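Local coordinates for agmatinase (Deinococcus radiodurans, PDB 1WOH) that hydrolyses agmatine to putrescine and urea as a manganese-dependent member of the ureohydrolase superfamily, at the interface of chains A and B and the interface of chains A and C. Sequence-based numbering; all coordinates share one arbitrary frame. Chains: chain A/B/C, agmatinase.

Contact 1: the interface of chains A and B. Residues chain A 93, 155-158; chain B 90-92.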
ATOM      1  N   PRO A  93     -13.728 -25.952 -12.701  1.00 15.57           N
ATOM      2  CA  PRO A  93     -13.010 -26.613 -11.605  1.00 15.50           C
ATOM      3  C   PRO A  93     -12.678 -28.095 -11.791  1.00 17.40           C
ATOM      4  O   PRO A  93     -11.580 -28.533 -11.446  1.00 16.44           O
ATOM      5  CB  PRO A  93     -13.913 -26.353 -10.394  1.00 15.37           C
ATOM      6  CG  PRO A  93     -15.273 -26.164 -11.001  1.00 18.13           C
ATOM      7  CD  PRO A  93     -14.973 -25.331 -12.216  1.00 14.77           C
ATOM      8  N   THR A 155     -21.420 -26.020  -2.978  1.00 12.91           N
ATOM      9  CA  THR A 155     -20.400 -26.673  -3.778  1.00 12.85           C
ATOM     10  C   THR A 155     -19.646 -27.713  -2.968  1.00 13.17           C
ATOM     11  O   THR A 155     -19.573 -27.629  -1.735  1.00 13.95           O
ATOM     12  CB  THR A 155     -19.383 -25.665  -4.355  1.00 12.50           C
ATOM     13  OG1 THR A 155     -18.537 -26.334  -5.301  1.00 13.08           O
ATOM     14  CG2 THR A 155     -18.526 -25.070  -3.239  1.00 12.30           C
ATOM     15  N   LYS A 156     -19.087 -28.687  -3.679  1.00 13.27           N
ATOM     16  CA  LYS A 156     -18.311 -29.763  -3.083  1.00 13.83           C
ATOM     17  C   LYS A 156     -16.816 -29.477  -3.209  1.00 13.29           C
ATOM     18  O   LYS A 156     -16.003 -30.150  -2.572  1.00 14.22           O
ATOM     19  CB  LYS A 156     -18.591 -31.083  -3.809  1.00 13.60           C
ATOM     20  CG  LYS A 156     -20.004 -31.638  -3.660  1.00 16.45           C
ATOM     21  CD  LYS A 156     -20.099 -32.591  -2.484  1.00 19.93           C
ATOM     22  CE  LYS A 156     -21.474 -33.255  -2.414  1.00 21.21           C
ATOM     23  NZ  LYS A 156     -21.558 -34.221  -1.282  1.00 21.29           N
ATOM     24  N   TRP A 157     -16.456 -28.478  -4.016  1.00 13.46           N
ATOM     25  CA  TRP A 157     -15.047 -28.178  -4.260  1.00 14.21           C
ATOM     26  C   TRP A 157     -14.452 -26.927  -3.617  1.00 12.75           C
ATOM     27  O   TRP A 157     -13.435 -26.436  -4.108  1.00 12.97           O
ATOM     28  CB  TRP A 157     -14.782 -28.069  -5.767  1.00 19.36           C
ATOM     29  CG  TRP A 157     -15.574 -28.999  -6.621  1.00 27.47           C
ATOM     30  CD1 TRP A 157     -16.488 -28.654  -7.575  1.00 28.96           C
ATOM     31  CD2 TRP A 157     -15.518 -30.424  -6.615  1.00 30.41           C
ATOM     32  NE1 TRP A 157     -17.004 -29.778  -8.166  1.00 33.36           N
ATOM     33  CE2 TRP A 157     -16.425 -30.882  -7.596  1.00 32.63           C
ATOM     34  CE3 TRP A 157     -14.790 -31.363  -5.877  1.00 32.64           C
ATOM     35  CZ2 TRP A 157     -16.624 -32.235  -7.857  1.00 35.23           C
ATOM     36  CZ3 TRP A 157     -14.987 -32.711  -6.137  1.00 35.86           C
ATOM     37  CH2 TRP A 157     -15.899 -33.135  -7.119  1.00 37.19           C
ATOM     38  N   SER A 158     -15.060 -26.399  -2.559  1.00 11.86           N
ATOM     39  CA  SER A 158     -14.514 -25.198  -1.923  1.00 11.43           C
ATOM     40  C   SER A 158     -13.236 -25.542  -1.175  1.00 13.64           C
ATOM     41  O   SER A 158     -12.880 -26.716  -1.051  1.00 12.61           O
ATOM     42  CB  SER A 158     -15.515 -24.587  -0.937  1.00 12.15           C
ATOM     43  OG  SER A 158     -15.610 -25.364   0.247  1.00 11.92           O
TER
ATOM     44  N   SER B  90     -20.155 -20.793  -4.029  1.00 12.80           N
ATOM     45  CA  SER B  90     -18.724 -20.787  -4.291  1.00 14.76           C
ATOM     46  C   SER B  90     -18.632 -21.625  -5.562  1.00 14.16           C
ATOM     47  O   SER B  90     -19.369 -22.606  -5.703  1.00 13.69           O
ATOM     48  CB  SER B  90     -17.947 -21.443  -3.142  1.00 13.35           C
ATOM     49  OG  SER B  90     -17.730 -20.514  -2.087  1.00 15.42           O
ATOM     50  N   LEU B  91     -17.747 -21.238  -6.482  1.00 13.61           N
ATOM     51  CA  LEU B  91     -17.593 -21.932  -7.766  1.00 13.99           C
ATOM     52  C   LEU B  91     -18.975 -22.005  -8.419  1.00 14.88           C
ATOM     53  O   LEU B  91     -19.689 -21.004  -8.452  1.00 15.34           O
ATOM     54  CB  LEU B  91     -17.008 -23.335  -7.564  1.00 12.54           C
ATOM     55  CG  LEU B  91     -15.594 -23.359  -6.959  1.00 13.94           C
ATOM     56  CD1 LEU B  91     -15.163 -24.793  -6.696  1.00 13.99           C
ATOM     57  CD2 LEU B  91     -14.623 -22.680  -7.896  1.00 15.29           C
ATOM     58  N   GLU B  92     -19.338 -23.169  -8.952  1.00 13.93           N
ATOM     59  CA  GLU B  92     -20.663 -23.373  -9.557  1.00 15.24           C
ATOM     60  C   GLU B  92     -21.151 -22.212 -10.436  1.00 14.95           C
ATOM     61  O   GLU B  92     -22.219 -21.634 -10.184  1.00 14.42           O
ATOM     62  CB  GLU B  92     -21.687 -23.601  -8.443  1.00 16.80           C
ATOM     63  CG  GLU B  92     -21.267 -24.610  -7.380  1.00 16.00           C
ATOM     64  CD  GLU B  92     -21.116 -26.015  -7.934  1.00 19.06           C
ATOM     65  OE1 GLU B  92     -21.967 -26.422  -8.754  1.00 19.93           O
ATOM     66  OE2 GLU B  92     -20.159 -26.717  -7.540  1.00 18.38           O
TER
HETATM   67  O   HOH W   1     -20.332 -29.299  -6.238  1.00 16.47           O
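The hydroxyl OG1 of A:Thr155 donates a hydrogen bond to the carboxylate oxygen OE2 of B:Glu92 at 2.8 Å. It also accepts a nearly straight bond from the backbone N of A:Trp157, 3.3 Å from OG1. In this patch of the A-B interface of a ureohydrolase of the arginase family, loop 155-158 of chain A meets residues 90-92 of chain B. OG1 stands anti to the backbone N of A:Thr155 (chi1 -171°), which turns the hydroxyl to the glutamate and sends the methyl CG2 to the CB of B:Ser90, 3.7 Å away. The carboxylate accepts the hydroxyl on the anti lone pair of OE2, the side away from OE1. The same OE2 lies 2.9 Å from water 1, which also bonds to the backbone N of A:Lys156, so the glutamate is tied to the loop both directly and through solvent. In B:Glu92, chi1 (-48°) sets CG against the CB of A:Thr155, and a bend at chi2 (-65°) places the carboxylate at the hydroxyl. Beside this polar cluster, the branch CD1 of B:Leu91 reaches the CB of A:Trp157 at 3.4 Å, the two side chains crossing at about a right angle. The leucine therefore packs on the stem of the tryptophan, while on chain A's own side the CB of A:Lys156 lies over one face of the indole. A:Pro93, at the start of helix 93-108, adds a looser contact with the same leucine branch.

Contact 2: the interface of chains A and B. Residues chain A 90-92; chain B 93, 154-155, 157-158.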
ATOM      1  N   SER A  90      -9.890 -21.346 -17.195  1.00 15.43           N
ATOM      2  CA  SER A  90     -10.590 -20.345 -16.395  1.00 15.14           C
ATOM      3  C   SER A  90     -11.812 -21.129 -15.922  1.00 15.55           C
ATOM      4  O   SER A  90     -12.315 -21.979 -16.658  1.00 16.17           O
ATOM      5  CB  SER A  90     -11.004 -19.145 -17.247  1.00 17.00           C
ATOM      6  OG  SER A  90      -9.882 -18.320 -17.530  1.00 18.56           O
ATOM      7  N   LEU A  91     -12.273 -20.879 -14.703  1.00 13.90           N
ATOM      8  CA  LEU A  91     -13.410 -21.621 -14.171  1.00 13.71           C
ATOM      9  C   LEU A  91     -13.150 -23.121 -14.355  1.00 14.23           C
ATOM     10  O   LEU A  91     -12.046 -23.602 -14.079  1.00 14.96           O
ATOM     11  CB  LEU A  91     -14.702 -21.203 -14.892  1.00 13.30           C
ATOM     12  CG  LEU A  91     -15.103 -19.735 -14.711  1.00 14.64           C
ATOM     13  CD1 LEU A  91     -16.311 -19.410 -15.574  1.00 14.57           C
ATOM     14  CD2 LEU A  91     -15.416 -19.475 -13.242  1.00 15.55           C
ATOM     15  N   GLU A  92     -14.156 -23.860 -14.814  1.00 14.15           N
ATOM     16  CA  GLU A  92     -14.018 -25.301 -15.053  1.00 14.39           C
ATOM     17  C   GLU A  92     -13.238 -26.013 -13.944  1.00 13.46           C
ATOM     18  O   GLU A  92     -12.204 -26.636 -14.201  1.00 14.57           O
ATOM     19  CB  GLU A  92     -13.299 -25.525 -16.384  1.00 14.08           C
ATOM     20  CG  GLU A  92     -13.899 -24.776 -17.565  1.00 18.27           C
ATOM     21  CD  GLU A  92     -15.319 -25.202 -17.875  1.00 18.43           C
ATOM     22  OE1 GLU A  92     -15.590 -26.419 -17.861  1.00 20.00           O
ATOM     23  OE2 GLU A  92     -16.163 -24.318 -18.149  1.00 22.12           O
TER
ATOM     24  N   PRO B  93     -20.394 -21.865 -11.488  1.00 16.05           N
ATOM     25  CA  PRO B  93     -20.803 -20.759 -12.361  1.00 16.06           C
ATOM     26  C   PRO B  93     -22.227 -20.843 -12.923  1.00 16.37           C
ATOM     27  O   PRO B  93     -22.901 -19.823 -13.056  1.00 15.80           O
ATOM     28  CB  PRO B  93     -19.730 -20.761 -13.453  1.00 16.40           C
ATOM     29  CG  PRO B  93     -19.229 -22.185 -13.458  1.00 17.92           C
ATOM     30  CD  PRO B  93     -19.168 -22.510 -11.992  1.00 16.90           C
ATOM     31  N   ASP B 154     -10.492 -22.816 -22.285  1.00 17.13           N
ATOM     32  CA  ASP B 154     -11.352 -23.966 -22.072  1.00 17.54           C
ATOM     33  C   ASP B 154     -12.684 -23.737 -21.369  1.00 17.15           C
ATOM     34  O   ASP B 154     -13.225 -24.649 -20.752  1.00 16.53           O
ATOM     35  CB  ASP B 154     -10.555 -25.059 -21.358  1.00 20.08           C
ATOM     36  CG  ASP B 154      -9.576 -25.749 -22.287  1.00 23.94           C
ATOM     37  OD1 ASP B 154     -10.031 -26.540 -23.139  1.00 27.04           O
ATOM     38  OD2 ASP B 154      -8.360 -25.491 -22.183  1.00 24.74           O
ATOM     39  N   THR B 155     -13.223 -22.527 -21.476  1.00 16.44           N
ATOM     40  CA  THR B 155     -14.514 -22.242 -20.864  1.00 16.47           C
ATOM     41  C   THR B 155     -15.338 -21.300 -21.735  1.00 16.06           C
ATOM     42  O   THR B 155     -14.791 -20.511 -22.505  1.00 18.18           O
ATOM     43  CB  THR B 155     -14.364 -21.615 -19.455  1.00 15.67           C
ATOM     44  OG1 THR B 155     -15.659 -21.483 -18.854  1.00 16.33           O
ATOM     45  CG2 THR B 155     -13.717 -20.247 -19.541  1.00 13.95           C
ATOM     46  N   TRP B 157     -17.711 -19.458 -20.179  1.00 16.03           N
ATOM     47  CA  TRP B 157     -18.179 -18.443 -19.230  1.00 19.23           C
ATOM     48  C   TRP B 157     -17.183 -17.396 -18.742  1.00 16.44           C
ATOM     49  O   TRP B 157     -17.441 -16.748 -17.723  1.00 15.07           O
ATOM     50  CB  TRP B 157     -18.748 -19.119 -17.979  1.00 23.60           C
ATOM     51  CG  TRP B 157     -19.557 -20.348 -18.211  1.00 31.22           C
ATOM     52  CD1 TRP B 157     -19.377 -21.565 -17.616  1.00 34.77           C
ATOM     53  CD2 TRP B 157     -20.714 -20.476 -19.041  1.00 35.45           C
ATOM     54  NE1 TRP B 157     -20.352 -22.441 -18.018  1.00 36.77           N
ATOM     55  CE2 TRP B 157     -21.188 -21.800 -18.893  1.00 37.39           C
ATOM     56  CE3 TRP B 157     -21.401 -19.603 -19.892  1.00 36.95           C
ATOM     57  CZ2 TRP B 157     -22.317 -22.271 -19.567  1.00 40.02           C
ATOM     58  CZ3 TRP B 157     -22.523 -20.071 -20.561  1.00 39.66           C
ATOM     59  CH2 TRP B 157     -22.970 -21.394 -20.395  1.00 40.82           C
ATOM     60  N   SER B 158     -16.060 -17.220 -19.428  1.00 14.61           N
ATOM     61  CA  SER B 158     -15.073 -16.233 -18.983  1.00 14.15           C
ATOM     62  C   SER B 158     -15.604 -14.813 -19.156  1.00 13.84           C
ATOM     63  O   SER B 158     -16.664 -14.612 -19.755  1.00 12.84           O
ATOM     64  CB  SER B 158     -13.769 -16.384 -19.771  1.00 15.30           C
ATOM     65  OG  SER B 158     -13.868 -15.791 -21.054  1.00 18.32           O
TER
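The backbone of A:Leu91 and A:Glu92 takes positive phi angles (51° and 42°) at two successive positions of a loop, and both side chains meet the loop 154-158 of chain B. A:Glu92 is bent at chi2 (-63°), and its oxygen OE2 accepts a hydrogen bond from the hydroxyl OG1 of B:Thr155 at 3.0 Å, on its anti lone pair, away from OE1. That hydroxyl is steadied from behind by the backbone N of B:Trp157, which donates to OG1 at 3.2 Å. The aliphatic part of the glutamate lies against the loop as well, its CG 3.3 Å from the carbonyl O of B:Asp154. Were A:Glu92 an alanine, the B:Thr155 hydroxyl would probably lose its carboxylate acceptor and a gap would open beside the B:Asp154 carbonyl. A:Leu91 sends CD1 to the CB of B:Trp157 at 3.4 Å, close also to the tryptophan carbonyl oxygen, and extends towards the ring of B:Pro93. On the other flank the CB of A:Ser90 touches the methyl CG2 of B:Thr155. Through this pairing of an apolar leucine contact with a buttressed polar bond, the patch probably helps to hold the two subunits together in the six-copy deposited assembly.

Contact 3: the interface of chains A and C. Residues chain A 8, 11, 13, 53, 57, 60; chain C 13, 53, 57.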
ATOM      1  N   PRO A   8      19.408 -12.002  -4.613  1.00 29.84           N
ATOM      2  CA  PRO A   8      17.991 -12.389  -4.587  1.00 29.49           C
ATOM      3  C   PRO A   8      17.112 -11.728  -5.655  1.00 28.28           C
ATOM      4  O   PRO A   8      16.176 -12.343  -6.164  1.00 27.80           O
ATOM      5  CB  PRO A   8      17.560 -12.011  -3.172  1.00 29.06           C
ATOM      6  CG  PRO A   8      18.807 -12.242  -2.381  1.00 29.48           C
ATOM      7  CD  PRO A   8      19.871 -11.626  -3.266  1.00 29.96           C
ATOM      8  N   GLY A  11      17.991 -12.660 -11.813  1.00 20.21           N
ATOM      9  CA  GLY A  11      17.709 -13.944 -12.431  1.00 19.65           C
ATOM     10  C   GLY A  11      16.234 -14.281 -12.535  1.00 19.87           C
ATOM     11  O   GLY A  11      15.385 -13.602 -11.953  1.00 18.67           O
ATOM     12  N   PRO A  13      13.031 -16.131 -11.593  1.00 19.68           N
ATOM     13  CA  PRO A  13      12.607 -16.817 -10.374  1.00 19.85           C
ATOM     14  C   PRO A  13      12.034 -18.226 -10.549  1.00 19.72           C
ATOM     15  O   PRO A  13      10.900 -18.395 -10.993  1.00 22.20           O
ATOM     16  CB  PRO A  13      11.588 -15.848  -9.778  1.00 20.66           C
ATOM     17  CG  PRO A  13      10.965 -15.248 -10.990  1.00 19.63           C
ATOM     18  CD  PRO A  13      12.161 -14.976 -11.880  1.00 20.84           C
ATOM     19  N   ARG A  53       4.195 -17.906  -7.635  1.00 12.79           N
ATOM     20  CA  ARG A  53       5.189 -16.973  -8.155  1.00 13.61           C
ATOM     21  C   ARG A  53       5.935 -16.264  -7.028  1.00 12.70           C
ATOM     22  O   ARG A  53       7.162 -16.155  -7.048  1.00 13.96           O
ATOM     23  CB  ARG A  53       4.510 -15.950  -9.075  1.00 14.92           C
ATOM     24  CG  ARG A  53       5.460 -14.998  -9.776  1.00 16.68           C
ATOM     25  CD  ARG A  53       4.764 -14.321 -10.951  1.00 19.00           C
ATOM     26  NE  ARG A  53       4.419 -15.277 -12.004  1.00 21.08           N
ATOM     27  CZ  ARG A  53       3.658 -14.988 -13.055  1.00 22.78           C
ATOM     28  NH1 ARG A  53       3.155 -13.764 -13.196  1.00 20.65           N
ATOM     29  NH2 ARG A  53       3.401 -15.916 -13.969  1.00 22.22           N
ATOM     30  N   GLU A  57      10.031 -16.383  -6.088  1.00 12.70           N
ATOM     31  CA  GLU A  57      10.822 -15.176  -5.891  1.00 12.99           C
ATOM     32  C   GLU A  57      11.444 -15.190  -4.496  1.00 13.67           C
ATOM     33  O   GLU A  57      12.641 -14.937  -4.336  1.00 13.99           O
ATOM     34  CB  GLU A  57       9.938 -13.934  -6.056  1.00 15.30           C
ATOM     35  CG  GLU A  57       9.322 -13.802  -7.441  1.00 19.64           C
ATOM     36  CD  GLU A  57       8.291 -12.685  -7.533  1.00 23.94           C
ATOM     37  OE1 GLU A  57       7.745 -12.477  -8.633  1.00 27.36           O
ATOM     38  OE2 GLU A  57       8.021 -12.020  -6.511  1.00 28.34           O
ATOM     39  N   LEU A  60      14.584 -17.413  -3.599  1.00 15.42           N
ATOM     40  CA  LEU A  60      15.915 -17.008  -4.031  1.00 17.84           C
ATOM     41  C   LEU A  60      16.705 -16.503  -2.824  1.00 19.58           C
ATOM     42  O   LEU A  60      17.917 -16.319  -2.897  1.00 20.12           O
ATOM     43  CB  LEU A  60      15.833 -15.933  -5.121  1.00 16.79           C
ATOM     44  CG  LEU A  60      15.097 -16.386  -6.392  1.00 16.24           C
ATOM     45  CD1 LEU A  60      15.251 -15.335  -7.483  1.00 17.51           C
ATOM     46  CD2 LEU A  60      15.653 -17.721  -6.863  1.00 17.82           C
TER
ATOM     47  N   PRO C  13       7.879 -16.643 -15.145  1.00 16.97           N
ATOM     48  CA  PRO C  13       7.898 -15.386 -15.884  1.00 17.81           C
ATOM     49  C   PRO C  13       9.186 -15.047 -16.623  1.00 19.06           C
ATOM     50  O   PRO C  13      10.141 -14.545 -16.033  1.00 19.51           O
ATOM     51  CB  PRO C  13       7.566 -14.363 -14.808  1.00 18.36           C
ATOM     52  CG  PRO C  13       8.284 -14.912 -13.623  1.00 17.77           C
ATOM     53  CD  PRO C  13       7.955 -16.398 -13.693  1.00 17.86           C
ATOM     54  N   ARG C  53      12.205  -7.981 -13.450  1.00 13.41           N
ATOM     55  CA  ARG C  53      11.283  -9.032 -13.043  1.00 14.02           C
ATOM     56  C   ARG C  53       9.840  -8.585 -13.260  1.00 11.99           C
ATOM     57  O   ARG C  53       9.021  -9.347 -13.770  1.00 13.63           O
ATOM     58  CB  ARG C  53      11.514  -9.396 -11.572  1.00 16.22           C
ATOM     59  CG  ARG C  53      10.706 -10.593 -11.086  1.00 20.36           C
ATOM     60  CD  ARG C  53      11.299 -11.145  -9.797  1.00 22.45           C
ATOM     61  NE  ARG C  53      12.660 -11.628 -10.016  1.00 24.23           N
ATOM     62  CZ  ARG C  53      13.505 -11.966  -9.047  1.00 24.69           C
ATOM     63  NH1 ARG C  53      13.139 -11.880  -7.774  1.00 21.78           N
ATOM     64  NH2 ARG C  53      14.726 -12.378  -9.355  1.00 23.95           N
ATOM     65  N   GLU C  57       7.063 -10.285 -15.813  1.00 14.37           N
ATOM     66  CA  GLU C  57       5.744 -10.689 -15.348  1.00 15.40           C
ATOM     67  C   GLU C  57       4.649  -9.978 -16.147  1.00 14.30           C
ATOM     68  O   GLU C  57       3.691 -10.612 -16.589  1.00 14.10           O
ATOM     69  CB  GLU C  57       5.604 -10.381 -13.851  1.00 17.92           C
ATOM     70  CG  GLU C  57       6.590 -11.162 -12.986  1.00 24.16           C
ATOM     71  CD  GLU C  57       6.562 -10.755 -11.521  1.00 28.83           C
ATOM     72  OE1 GLU C  57       7.315 -11.356 -10.728  1.00 29.83           O
ATOM     73  OE2 GLU C  57       5.793  -9.837 -11.162  1.00 33.83           O
TER
HETATM   74  O   HOH W   2      13.833 -12.519  -4.637  1.00 26.75           O
HETATM   75  O   HOH W   3       1.477 -11.699 -14.985  1.00 28.23           O
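Among the polar contacts, the guanidinium of C:Arg53 engages the N-terminal segment of chain A in this patch of the two-fold A-C interface between enzyme copies, which may be biological: its NH2 donates to the carbonyl O of A:Gly11 at 2.9 Å. The bond is bent, with 148° at the hydrogen, and the acceptor sits 20° out of the guanidinium plane. The carbonyl O of A:Pro8 lies at the guanidinium edge, where NH1 makes a weak hydrogen bond to it. Two waters, related by the two-fold, bridge the chains: water 2 joins C:Arg53 NH1 to the backbone O atoms of A:Pro8 and A:Glu57, and water 3 joins A:Arg53 NH1 to the backbone O of C:Glu57. CG of C:Arg53 is anti to its backbone nitrogen (chi1 -174°), and a bend at chi3 turns the guanidinium towards chain A. Of the charged groups, A:Glu57 OE1 lies 2.4 Å from C:Glu57 OE1, the carboxylates nearly coplanar; this is doubtful for two charged groups, and a shared proton is possible but not seen. Each glutamate runs antiparallel past the other chain's arginine, with opposite charges near but not in contact, which may favour the approach. In apolar packing, CG of A:Pro13 meets CG of C:Pro13 at 3.8 Å. The CB of C:Pro13 covers one guanidinium face of A:Arg53. The patch pairs helix 51-59 of each subunit, flanked by the N-terminal stretch preceding the first strands of the alpha/beta fold.

Contact 1 and contact 2 are two-fold related patches of one A-B interface, their C-alpha centres about 13 Å apart; each subunit contributes its 90-92 segment to one and its 154-158 loop to the other, and residue 93 begins helix 93-108 beside both. Contact 3, on the A-C interface, has its C-alpha centre about 31 Å from that of contact 1 and 28 Å from that of contact 2, and uses helix 51-59 with the N-terminal segment instead. Chain A thus meets two neighbours through two separate two-fold interfaces, which together could build the six-copy assembly.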